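Long-range contacts in putative GGDEF domain membrane protein (Pseudomonas fluorescens, PDB 5EUH), which probably makes the second messenger cyclic di-GMP from two molecules of GTP, this chain being its GGDEF diguanylate cyclase domain: residues R12-Q17 with A74-R79; K31-L36 with S86-E91; A107-S112 with P120-I125; D4-V9 with A58-A63. All blocks are in the same frame, centred on the assembly; numbering follows the deposited sequence.

Interaction 1. Residues R12-Q17 with A74-R79; sequences RRMLDQ and ADLVAR. With C2E (9,9'-[(2R,3R,3aS,5S,7aR,9R,10R,10aS,12S,14aR)-3,5,10,12-tetrahydroxy-5,12-dioxidooctahydro-2H,7H-difuro[3,2-d:3',2'-j][1,3,7,9,2,8]tetraoxadiphosphacyclododecine-2,9-diyl]bis(2-amino-1,9-dihydro-6H-purin-6-one)), chain E.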
# COMPACT_ATOMS: atom_id res chain seq x y z
N ARG A 12 0.64 4.56 -11.79
CA ARG A 12 1.31 5.57 -10.98
C ARG A 12 0.71 6.95 -11.18
O ARG A 12 0.27 7.60 -10.23
CB ARG A 12 2.81 5.58 -11.30
CG ARG A 12 3.58 6.60 -10.48
CD ARG A 12 5.02 6.66 -10.94
NE ARG A 12 5.11 7.03 -12.34
CZ ARG A 12 5.26 8.28 -12.76
NH1 ARG A 12 5.34 8.54 -14.06
NH2 ARG A 12 5.34 9.27 -11.88
N ARG A 13 0.68 7.43 -12.43
CA ARG A 13 0.20 8.78 -12.70
C ARG A 13 -1.27 8.95 -12.35
O ARG A 13 -1.71 10.09 -12.14
CB ARG A 13 0.46 9.15 -14.16
CG ARG A 13 1.93 9.14 -14.53
CD ARG A 13 2.19 9.88 -15.83
NE ARG A 13 1.51 9.28 -16.96
CZ ARG A 13 1.85 8.11 -17.50
NH1 ARG A 13 2.87 7.42 -17.01
NH2 ARG A 13 1.17 7.64 -18.54
N MET A 14 -2.04 7.87 -12.28
CA MET A 14 -3.40 7.98 -11.78
C MET A 14 -3.41 8.18 -10.27
O MET A 14 -4.21 8.97 -9.75
CB MET A 14 -4.20 6.73 -12.16
CG MET A 14 -5.64 6.74 -11.67
SD MET A 14 -6.61 8.11 -12.32
CE MET A 14 -8.13 7.90 -11.40
N LEU A 15 -2.52 7.49 -9.55
CA LEU A 15 -2.40 7.69 -8.11
C LEU A 15 -2.00 9.12 -7.78
O LEU A 15 -2.61 9.78 -6.93
CB LEU A 15 -1.40 6.70 -7.52
CG LEU A 15 -1.37 6.36 -6.02
CD1 LEU A 15 -0.78 7.49 -5.18
CD2 LEU A 15 -2.75 5.97 -5.52
N ASP A 16 -0.96 9.63 -8.46
CA ASP A 16 -0.49 10.98 -8.19
C ASP A 16 -1.56 12.02 -8.50
O ASP A 16 -1.71 13.01 -7.78
CB ASP A 16 0.77 11.27 -9.01
CG ASP A 16 1.98 10.52 -8.48
OD1 ASP A 16 2.03 10.24 -7.27
OD2 ASP A 16 2.89 10.22 -9.29
N GLN A 17 -2.33 11.80 -9.57
CA GLN A 17 -3.37 12.75 -9.93
C GLN A 17 -4.53 12.71 -8.94
O GLN A 17 -5.01 13.75 -8.50
CB GLN A 17 -3.87 12.47 -11.35
CG GLN A 17 -4.95 13.41 -11.82
CD GLN A 17 -5.51 13.02 -13.17
OE1 GLN A 17 -6.57 12.41 -13.26
NE2 GLN A 17 -4.78 13.35 -14.23
N ALA A 74 -14.02 6.59 -1.97
CA ALA A 74 -12.94 7.56 -1.92
C ALA A 74 -11.57 6.92 -1.74
O ALA A 74 -10.60 7.63 -1.45
CB ALA A 74 -13.20 8.56 -0.79
N ASP A 75 -11.47 5.61 -1.92
CA ASP A 75 -10.21 4.90 -1.83
C ASP A 75 -9.70 4.56 -3.22
O ASP A 75 -10.47 4.33 -4.15
CB ASP A 75 -10.36 3.61 -1.02
CG ASP A 75 -10.96 3.85 0.34
OD1 ASP A 75 -11.08 5.02 0.75
OD2 ASP A 75 -11.32 2.86 1.01
N LEU A 76 -8.37 4.55 -3.36
CA LEU A 76 -7.74 4.16 -4.61
C LEU A 76 -6.56 3.25 -4.32
O LEU A 76 -5.85 3.45 -3.34
CB LEU A 76 -7.26 5.39 -5.40
CG LEU A 76 -6.72 5.08 -6.80
CD1 LEU A 76 -7.80 4.43 -7.64
CD2 LEU A 76 -6.19 6.33 -7.46
N VAL A 77 -6.38 2.23 -5.16
CA VAL A 77 -5.26 1.30 -5.06
C VAL A 77 -4.52 1.33 -6.38
O VAL A 77 -5.12 1.13 -7.44
CB VAL A 77 -5.74 -0.13 -4.74
CG1 VAL A 77 -4.56 -1.09 -4.76
CG2 VAL A 77 -6.44 -0.16 -3.39
N ALA A 78 -3.22 1.59 -6.33
CA ALA A 78 -2.42 1.74 -7.54
C ALA A 78 -1.12 0.95 -7.43
O ALA A 78 -0.61 0.69 -6.34
CB ALA A 78 -2.10 3.21 -7.81
N ARG A 79 -0.60 0.58 -8.60
CA ARG A 79 0.73 -0.02 -8.72
C ARG A 79 1.73 1.12 -8.82
O ARG A 79 1.92 1.70 -9.89
CB ARG A 79 0.79 -0.94 -9.93
CG ARG A 79 2.18 -1.41 -10.31
CD ARG A 79 2.49 -2.78 -9.74
NE ARG A 79 3.73 -3.32 -10.29
CZ ARG A 79 3.80 -4.10 -11.36
NH1 ARG A 79 2.69 -4.44 -12.00
NH2 ARG A 79 4.97 -4.54 -11.79
P1 C2E E . -15.23 2.38 10.98
O2P C2E E . -15.63 2.96 12.31
O1P C2E E . -15.51 3.14 9.71
O5' C2E E . -15.86 0.90 10.82
C5' C2E E . -16.71 0.39 11.84
C4' C2E E . -17.22 -1.00 11.49
O4' C2E E . -18.50 -0.87 10.86
C3' C2E E . -16.34 -1.77 10.52
O3' C2E E . -15.47 -2.68 11.19
C2' C2E E . -17.32 -2.56 9.69
O2' C2E E . -17.45 -3.88 10.23
C1' C2E E . -18.64 -1.84 9.82
N9 C2E E . -18.87 -1.14 8.54
C8 C2E E . -18.68 0.18 8.33
N7 C2E E . -18.97 0.50 7.05
C5 C2E E . -19.35 -0.63 6.42
C6 C2E E . -19.79 -1.00 5.06
O6 C2E E . -19.87 -0.13 4.16
N1 C2E E . -20.09 -2.28 4.83
C2 C2E E . -20.01 -3.23 5.77
N2 C2E E . -20.33 -4.51 5.45
N3 C2E E . -19.61 -2.96 7.04
C4 C2E E . -19.28 -1.70 7.41
P11 C2E E . -14.01 -3.00 10.58
O21 C2E E . -13.17 -3.64 11.65
O11 C2E E . -14.18 -3.68 9.24
O5A C2E E . -13.46 -1.51 10.31
C5A C2E E . -12.41 -0.98 11.10
C4A C2E E . -11.97 0.36 10.54
O4A C2E E . -11.16 0.13 9.39
C3A C2E E . -13.12 1.21 10.03
O3A C2E E . -13.65 2.07 11.02
C2A C2E E . -12.52 2.01 8.90
O2A C2E E . -11.99 3.23 9.40
C1A C2E E . -11.38 1.14 8.42
N91 C2E E . -11.76 0.47 7.16
C81 C2E E . -12.17 -0.80 7.05
N71 C2E E . -12.44 -1.11 5.75
C51 C2E E . -12.21 -0.00 5.03
C61 C2E E . -12.29 0.37 3.60
O61 C2E E . -12.66 -0.46 2.75
N11 C2E E . -11.96 1.62 3.26
C21 C2E E . -11.56 2.54 4.16
N21 C2E E . -11.24 3.79 3.74
N31 C2E E . -11.46 2.26 5.48
C41 C2E E . -11.76 1.04 5.96

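Interaction 2. Residues K31-L36 with S86-E91; sequences KPLSLL and SVILAE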
# COMPACT_ATOMS: atom_id res chain seq x y z
N LYS A 31 -11.14 16.32 6.86
CA LYS A 31 -11.19 14.90 7.15
C LYS A 31 -9.81 14.27 6.98
O LYS A 31 -9.09 14.62 6.05
CB LYS A 31 -12.18 14.19 6.23
CG LYS A 31 -13.55 14.85 6.17
CD LYS A 31 -14.58 14.08 6.96
CE LYS A 31 -15.98 14.54 6.60
NZ LYS A 31 -17.04 13.81 7.34
N PRO A 32 -9.44 13.34 7.86
CA PRO A 32 -8.10 12.76 7.79
C PRO A 32 -7.87 12.02 6.47
O PRO A 32 -8.75 11.33 5.96
CB PRO A 32 -8.06 11.80 8.98
CG PRO A 32 -9.49 11.53 9.30
CD PRO A 32 -10.22 12.80 8.99
N LEU A 33 -6.66 12.18 5.93
CA LEU A 33 -6.25 11.55 4.68
C LEU A 33 -5.03 10.69 4.96
O LEU A 33 -3.97 11.22 5.33
CB LEU A 33 -5.95 12.60 3.61
CG LEU A 33 -5.39 12.09 2.29
CD1 LEU A 33 -6.43 11.29 1.54
CD2 LEU A 33 -4.88 13.25 1.45
N SER A 34 -5.17 9.38 4.78
CA SER A 34 -4.11 8.43 5.08
C SER A 34 -3.53 7.84 3.80
O SER A 34 -4.21 7.72 2.78
CB SER A 34 -4.63 7.30 5.97
OG SER A 34 -5.04 7.79 7.23
N LEU A 35 -2.25 7.48 3.87
CA LEU A 35 -1.55 6.82 2.78
C LEU A 35 -0.99 5.49 3.26
O LEU A 35 -0.64 5.33 4.43
CB LEU A 35 -0.40 7.68 2.25
CG LEU A 35 -0.64 8.47 0.97
CD1 LEU A 35 -1.80 9.44 1.15
CD2 LEU A 35 0.63 9.21 0.59
N LEU A 36 -0.91 4.53 2.34
CA LEU A 36 -0.29 3.24 2.59
C LEU A 36 0.74 2.97 1.51
O LEU A 36 0.44 3.10 0.32
CB LEU A 36 -1.32 2.11 2.61
CG LEU A 36 -2.44 2.11 3.64
CD1 LEU A 36 -3.14 0.77 3.63
CD2 LEU A 36 -1.93 2.44 5.03
N SER A 86 0.69 1.55 -3.67
CA SER A 86 0.26 2.70 -2.90
C SER A 86 -1.26 2.79 -2.94
O SER A 86 -1.87 2.61 -3.99
CB SER A 86 0.87 3.99 -3.43
OG SER A 86 0.66 5.07 -2.54
N VAL A 87 -1.87 3.04 -1.78
CA VAL A 87 -3.32 3.16 -1.67
C VAL A 87 -3.66 4.47 -0.99
O VAL A 87 -2.95 4.92 -0.08
CB VAL A 87 -3.95 1.95 -0.93
CG1 VAL A 87 -2.98 0.78 -0.88
CG2 VAL A 87 -4.40 2.33 0.47
N ILE A 88 -4.73 5.11 -1.45
CA ILE A 88 -5.27 6.32 -0.84
C ILE A 88 -6.45 5.92 0.03
O ILE A 88 -7.33 5.17 -0.42
CB ILE A 88 -5.69 7.35 -1.90
CG1 ILE A 88 -4.54 7.69 -2.83
CG2 ILE A 88 -6.21 8.61 -1.23
CD1 ILE A 88 -4.91 8.67 -3.92
N LEU A 89 -6.47 6.41 1.26
CA LEU A 89 -7.55 6.15 2.20
C LEU A 89 -8.12 7.50 2.60
O LEU A 89 -7.80 8.03 3.66
CB LEU A 89 -7.07 5.37 3.40
CG LEU A 89 -6.44 4.00 3.13
CD1 LEU A 89 -5.88 3.42 4.41
CD2 LEU A 89 -7.45 3.06 2.51
N ALA A 90 -8.95 8.07 1.74
CA ALA A 90 -9.57 9.35 2.04
C ALA A 90 -10.57 9.20 3.17
O ALA A 90 -11.23 8.17 3.31
CB ALA A 90 -10.26 9.92 0.80
N GLU A 91 -10.66 10.25 3.99
CA GLU A 91 -11.59 10.29 5.13
C GLU A 91 -11.39 9.10 6.06
O GLU A 91 -12.34 8.54 6.60
CB GLU A 91 -13.04 10.38 4.64
CG GLU A 91 -13.24 11.50 3.64
CD GLU A 91 -14.69 11.71 3.29
OE1 GLU A 91 -15.55 10.99 3.83
OE2 GLU A 91 -14.98 12.61 2.47

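Interaction 3. Residues A107-S112 with P120-I125; sequences AVEQLS and PMTVSI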
# COMPACT_ATOMS: atom_id res chain seq x y z
N ALA A 107 -3.07 -11.21 5.82
CA ALA A 107 -3.61 -12.02 4.73
C ALA A 107 -2.52 -12.48 3.77
O ALA A 107 -2.55 -13.62 3.29
CB ALA A 107 -4.69 -11.24 3.99
N VAL A 108 -1.56 -11.61 3.48
CA VAL A 108 -0.46 -11.98 2.60
C VAL A 108 0.40 -13.06 3.25
O VAL A 108 0.87 -13.99 2.58
CB VAL A 108 0.37 -10.74 2.23
CG1 VAL A 108 1.61 -11.12 1.43
CG2 VAL A 108 -0.49 -9.75 1.46
N GLU A 109 0.62 -12.95 4.56
CA GLU A 109 1.42 -13.94 5.26
C GLU A 109 0.78 -15.32 5.21
O GLU A 109 1.48 -16.34 5.11
CB GLU A 109 1.63 -13.50 6.71
CG GLU A 109 2.61 -14.34 7.49
CD GLU A 109 2.78 -13.84 8.91
OE1 GLU A 109 1.86 -13.17 9.42
OE2 GLU A 109 3.83 -14.12 9.53
N GLN A 110 -0.55 -15.38 5.27
CA GLN A 110 -1.28 -16.64 5.26
C GLN A 110 -1.62 -17.13 3.86
O GLN A 110 -2.30 -18.15 3.73
CB GLN A 110 -2.57 -16.51 6.08
CG GLN A 110 -2.37 -15.95 7.47
CD GLN A 110 -1.48 -16.81 8.34
OE1 GLN A 110 -1.37 -18.02 8.14
NE2 GLN A 110 -0.84 -16.19 9.33
N LEU A 111 -1.18 -16.43 2.82
CA LEU A 111 -1.50 -16.85 1.46
C LEU A 111 -0.88 -18.19 1.11
O LEU A 111 -1.40 -18.92 0.27
CB LEU A 111 -1.06 -15.79 0.45
CG LEU A 111 -2.05 -14.68 0.15
CD1 LEU A 111 -1.49 -13.72 -0.88
CD2 LEU A 111 -3.37 -15.26 -0.33
N SER A 112 0.24 -18.54 1.76
CA SER A 112 0.87 -19.83 1.48
C SER A 112 0.16 -20.97 2.19
O SER A 112 0.09 -22.08 1.66
CB SER A 112 2.34 -19.78 1.89
OG SER A 112 2.48 -19.59 3.29
N PRO A 120 5.56 -19.00 0.47
CA PRO A 120 5.52 -18.07 1.61
C PRO A 120 5.99 -16.68 1.22
O PRO A 120 6.94 -16.51 0.46
CB PRO A 120 6.47 -18.72 2.63
CG PRO A 120 6.42 -20.17 2.29
CD PRO A 120 6.29 -20.24 0.80
N MET A 121 5.30 -15.67 1.75
CA MET A 121 5.55 -14.30 1.34
C MET A 121 5.01 -13.35 2.39
O MET A 121 4.03 -13.65 3.08
CB MET A 121 4.89 -14.01 -0.02
CG MET A 121 5.36 -12.74 -0.67
SD MET A 121 4.73 -12.60 -2.35
CE MET A 121 6.03 -11.62 -3.09
N THR A 122 5.66 -12.19 2.51
CA THR A 122 5.24 -11.15 3.44
C THR A 122 5.34 -9.80 2.75
O THR A 122 5.91 -9.67 1.66
CB THR A 122 6.08 -11.15 4.72
OG1 THR A 122 7.46 -10.92 4.39
CG2 THR A 122 5.95 -12.48 5.46
N VAL A 123 4.79 -8.78 3.40
CA VAL A 123 4.83 -7.41 2.90
C VAL A 123 5.16 -6.48 4.06
O VAL A 123 4.87 -6.77 5.22
CB VAL A 123 3.50 -6.98 2.23
CG1 VAL A 123 3.26 -7.75 0.95
CG2 VAL A 123 2.34 -7.15 3.20
N SER A 124 5.78 -5.35 3.73
CA SER A 124 6.05 -4.29 4.68
C SER A 124 5.21 -3.08 4.30
O SER A 124 5.03 -2.78 3.12
CB SER A 124 7.54 -3.92 4.69
OG SER A 124 8.34 -5.07 4.91
N ILE A 125 4.68 -2.39 5.31
CA ILE A 125 3.69 -1.34 5.10
C ILE A 125 4.11 -0.10 5.89
O ILE A 125 4.43 -0.20 7.08
CB ILE A 125 2.28 -1.80 5.51
CG1 ILE A 125 1.84 -2.98 4.66
CG2 ILE A 125 1.29 -0.66 5.38
CD1 ILE A 125 0.49 -3.54 5.04

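Interaction 4. Residues D4-V9 with A58-A63; sequences DALTGV and ALRELA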
# COMPACT_ATOMS: atom_id res chain seq x y z
N ASP A 4 -3.01 -0.80 -14.41
CA ASP A 4 -1.79 -1.59 -14.54
C ASP A 4 -2.13 -2.90 -15.24
O ASP A 4 -3.01 -3.64 -14.78
CB ASP A 4 -1.17 -1.84 -13.17
CG ASP A 4 0.21 -2.45 -13.26
OD1 ASP A 4 1.14 -1.77 -13.72
OD2 ASP A 4 0.36 -3.63 -12.86
N ALA A 5 -1.43 -3.18 -16.34
CA ALA A 5 -1.77 -4.33 -17.17
C ALA A 5 -1.66 -5.64 -16.42
O ALA A 5 -2.43 -6.58 -16.68
CB ALA A 5 -0.86 -4.35 -18.41
N LEU A 6 -0.71 -5.75 -15.48
CA LEU A 6 -0.51 -7.00 -14.77
C LEU A 6 -1.55 -7.19 -13.67
O LEU A 6 -2.21 -8.23 -13.60
CB LEU A 6 0.90 -7.05 -14.20
CG LEU A 6 1.20 -8.25 -13.29
CD1 LEU A 6 1.27 -9.54 -14.09
CD2 LEU A 6 2.48 -8.01 -12.50
N THR A 7 -1.70 -6.19 -12.80
CA THR A 7 -2.52 -6.33 -11.61
C THR A 7 -3.97 -5.91 -11.82
O THR A 7 -4.87 -6.51 -11.23
CB THR A 7 -1.92 -5.51 -10.46
OG1 THR A 7 -1.70 -4.16 -10.91
CG2 THR A 7 -0.60 -6.11 -10.02
N GLY A 8 -4.21 -4.90 -12.65
CA GLY A 8 -5.56 -4.42 -12.91
C GLY A 8 -5.98 -3.23 -12.08
O GLY A 8 -7.06 -2.67 -12.32
N VAL A 9 -5.17 -2.82 -11.10
CA VAL A 9 -5.47 -1.65 -10.28
C VAL A 9 -5.01 -0.41 -11.02
O VAL A 9 -4.63 -0.48 -12.20
CB VAL A 9 -4.81 -1.76 -8.90
CG1 VAL A 9 -5.31 -2.99 -8.17
CG2 VAL A 9 -3.30 -1.80 -9.04
N ALA A 58 2.45 -13.63 -7.72
CA ALA A 58 2.44 -13.17 -6.34
C ALA A 58 2.06 -11.70 -6.25
O ALA A 58 1.50 -11.27 -5.23
CB ALA A 58 3.81 -13.40 -5.70
N LEU A 59 2.35 -10.91 -7.29
CA LEU A 59 1.93 -9.52 -7.29
C LEU A 59 0.42 -9.40 -7.48
O LEU A 59 -0.23 -8.57 -6.84
CB LEU A 59 2.67 -8.75 -8.38
CG LEU A 59 4.11 -8.34 -8.08
CD1 LEU A 59 4.64 -7.45 -9.18
CD2 LEU A 59 4.18 -7.64 -6.73
N ARG A 60 -0.15 -10.22 -8.37
CA ARG A 60 -1.59 -10.20 -8.58
C ARG A 60 -2.34 -10.63 -7.33
O ARG A 60 -3.39 -10.07 -7.00
CB ARG A 60 -1.95 -11.09 -9.77
CG ARG A 60 -1.35 -10.62 -11.08
CD ARG A 60 -1.12 -11.77 -12.03
NE ARG A 60 -2.36 -12.46 -12.37
CZ ARG A 60 -3.12 -12.15 -13.42
NH1 ARG A 60 -2.75 -11.18 -14.23
NH2 ARG A 60 -4.24 -12.83 -13.65
N GLU A 61 -1.81 -11.63 -6.61
CA GLU A 61 -2.43 -12.03 -5.35
C GLU A 61 -2.33 -10.93 -4.31
O GLU A 61 -3.28 -10.68 -3.57
CB GLU A 61 -1.77 -13.31 -4.83
CG GLU A 61 -2.19 -14.56 -5.59
CD GLU A 61 -3.68 -14.84 -5.47
OE1 GLU A 61 -4.40 -14.68 -6.48
OE2 GLU A 61 -4.14 -15.21 -4.37
N LEU A 62 -1.18 -10.25 -4.24
CA LEU A 62 -1.05 -9.11 -3.34
C LEU A 62 -2.04 -8.01 -3.72
O LEU A 62 -2.65 -7.39 -2.85
CB LEU A 62 0.38 -8.59 -3.36
CG LEU A 62 0.66 -7.29 -2.61
CD1 LEU A 62 0.18 -7.37 -1.17
CD2 LEU A 62 2.15 -6.96 -2.66
N ALA A 63 -2.21 -7.77 -5.02
CA ALA A 63 -3.18 -6.77 -5.46
C ALA A 63 -4.60 -7.17 -5.08
O ALA A 63 -5.40 -6.33 -4.64
CB ALA A 63 -3.07 -6.56 -6.97

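Interaction 1. Residues R12-Q17 with A74-R79
Leu15 of helix 12-29 and Ala78 of strand 75-78 form the heart of an apolar contact, with Leu15 CB 3.6 Å from Ala78 CB. The small CB of Ala78 lets the backbones come close (axes 8.2 Å apart); they run roughly antiparallel (152°). Leu15 CG stands anti to the backbone N (chi1 -161°), and Leu15 CD2 touches Ala78 CB and lies 4.0 Å from Leu76 CD2, the two leucine side chains sliding past each other in opposite directions. Met14 CG lies 4.3 Å from Leu76 CD2. Because the strand alternates, Val77 points away from the helix and packs on Ile66 of helix 52-69.

The ligand is held at the start of the strand, where Asp75 binds a guanine of cyclic di-GMP. Its OD2 accepts from the ring nitrogen N11 at 2.6 Å and from the amino group N21 at 2.9 Å, while OD1 takes a weak bond from N21. A carboxylate suits two neighbouring N-H donors on one base. Arg72 NH2 and Arg71 N also bind the ligand. Arg72 and Asp75 are the ends of an RxxD sequence, the mark of the inhibitory I-site through which many GGDEF domains sense their product.

Interaction 2. Residues K31-L36 with S86-E91
Leu36 and Val87 sit side by side on neighbouring antiparallel strands, Leu36 CG packing 3.7 Å from Val87 CG2. Leu89 joins them from the same face of the sheet, its CD1 3.8 Å from Leu36 CG, and branched aliphatic chains fill this buried layer well. Helix 94-109 lies over it, with Ala97 and Ile100 against Leu89, whose side chain comes close to the bound cyclic di-GMP. Ser34 shares the face: its small CB lies beside Leu89 CB, and its OG bonds to Thr92 O and Thr129 OG1, so a buried hydroxyl is satisfied.

Two hydrogen-bonded pairs, Ser34 with Leu89 and Leu36 with Val87, clamp the backbones. Ser34 N points almost straight at Leu89 O (3.2 Å, 173°), though it stands above that carbonyl's plane; Leu36 N and Val87 O, also 3.2 Å apart, meet within the plane. Strand 33-40 is the middle one and 84-90 its neighbour in the mixed sheet of the GGDEF domain, the palm-like fold of the nucleotide cyclase clan. On the sheet's other face Leu33 reaches Ile88, CD1 to CG2 at 3.9 Å, while helix 12-29 covers Ile88 and helix 138-154 covers Leu33.

Toward Lys31 and Glu91 the contact opens to solvent. There Lys31 CB brushes Glu91 CG at 3.9 Å, and the opposite charges do not meet, with Lys31 NZ 4.7 Å from Glu91 OE1. Long, flexible polar chains are at home on this exposed edge, and the positive phi of Glu91 (55°) turns the chain away from the extended strand path.

Interaction 3. Residues A107-S112 with P120-I125
Glu109 and Thr122 bring their CA atoms to 5.1 Å where the end of helix 94-109 passes the chain leading into strand 123-130. The CA atoms of Ser112 and Pro120 come equally near, at 5.0 Å. This is the return leg of a beta-alpha-beta crossover: strand 84-90, helix 94-109 and strand 123-130, the two parallel strands having the antiparallel strand 33-40 between them. The backbones approach through a CA-H...O contact, Glu109 CA to Met121 O at 3.4 Å, rather than through strand-like pairing. Val108 O accepts from Leu111 N, where helix 94-109 ends and helix 111-114 begins.

Among the side chains, Val108 carries the apolar core. Its chi1 of 174° sets CG1 anti to the backbone N, and CG1 meets Val123 CG1 at 3.8 Å, the two valines crossing at about a right angle. Val123, beta-branched, suits the strand; Val108 turns a compact branched group from the helix towards it. Ser112, poorly ordered, sets its CB 3.6 Å from Pro120 N. The polar ends of the flanking residues have other partners, Glu109 forming a salt bridge with Arg105 and Thr122 OG1 a hydrogen bond with Asp41. Between them, Glu109 CG rests 4.3 Å from Thr122 CG2.

Interaction 4. Residues D4-V9 with A58-A63
In Leu6, chi1 of 173° puts CG anti to the backbone N and chi2 of 71° sets the methyls, which divide between Leu59 and Arg60 of helix 52-69. CD2 meets Leu59 CD1 at 4.0 Å, the two leucines crossing at about a right angle. CD1 lies 3.9 Å from Arg60 CD, where the arginine offers its aliphatic stem; the chain bends at chi3, which turns NE, and farther out Arg60 NH1 lies 3.1 Å from Leu6 O. Leucine suits the apolar part, while arginine packs its methylenes and keeps its charge on the solvent side.

Residues 4-7 read Asp-Ala-Leu-Thr, the DxLT sequence found near the start of GGDEF domains, and here they form an Asx motif. Asp4 OD2 accepts from Thr7 N at 3.3 Å and from Thr7 OG1 at 2.9 Å, the donors arriving from opposite faces of the carboxylate plane. Arg79 adds a salt bridge to the same oxygen, which would be expected to favour the charged form of Asp4. Held in this way, Thr7 presents its carbon side to the helix: CB touches Ala63 CB at 3.8 Å, and CG2 packs near Leu59 O. Small alanine suits the close approach of the loop. The turn continues through Gly8, whose positive phi (96°) would press a CB against the preceding carbonyl O, and Val9 CG1 reaches Ala63 CB at 4.4 Å.

How the interactions relate
From the N terminus, residues 4-9 open interaction 4, which closes on helix 52-69. Before that closure helix 12-29 opens interaction 1 and strand 33-40 opens interaction 2, so interactions 1, 2 and 4 cross pairwise as their segments alternate. Interaction 1 closes at strand 75-78 and interaction 2 at strand 84-90, neighbours in the sheet that are probably bonded through Leu76 O and Ile88 N. Interaction 3 follows in series and spans only seven residues, the end of helix 111-114 and a loop. Arg79 ties interaction 1 to interaction 4, whose Leu62 and Ala58 pack against interaction 3. Interactions 1 and 3 join helices 12-29 and 94-109 to the sheet, interaction 4 the N-terminal loop to helix 52-69.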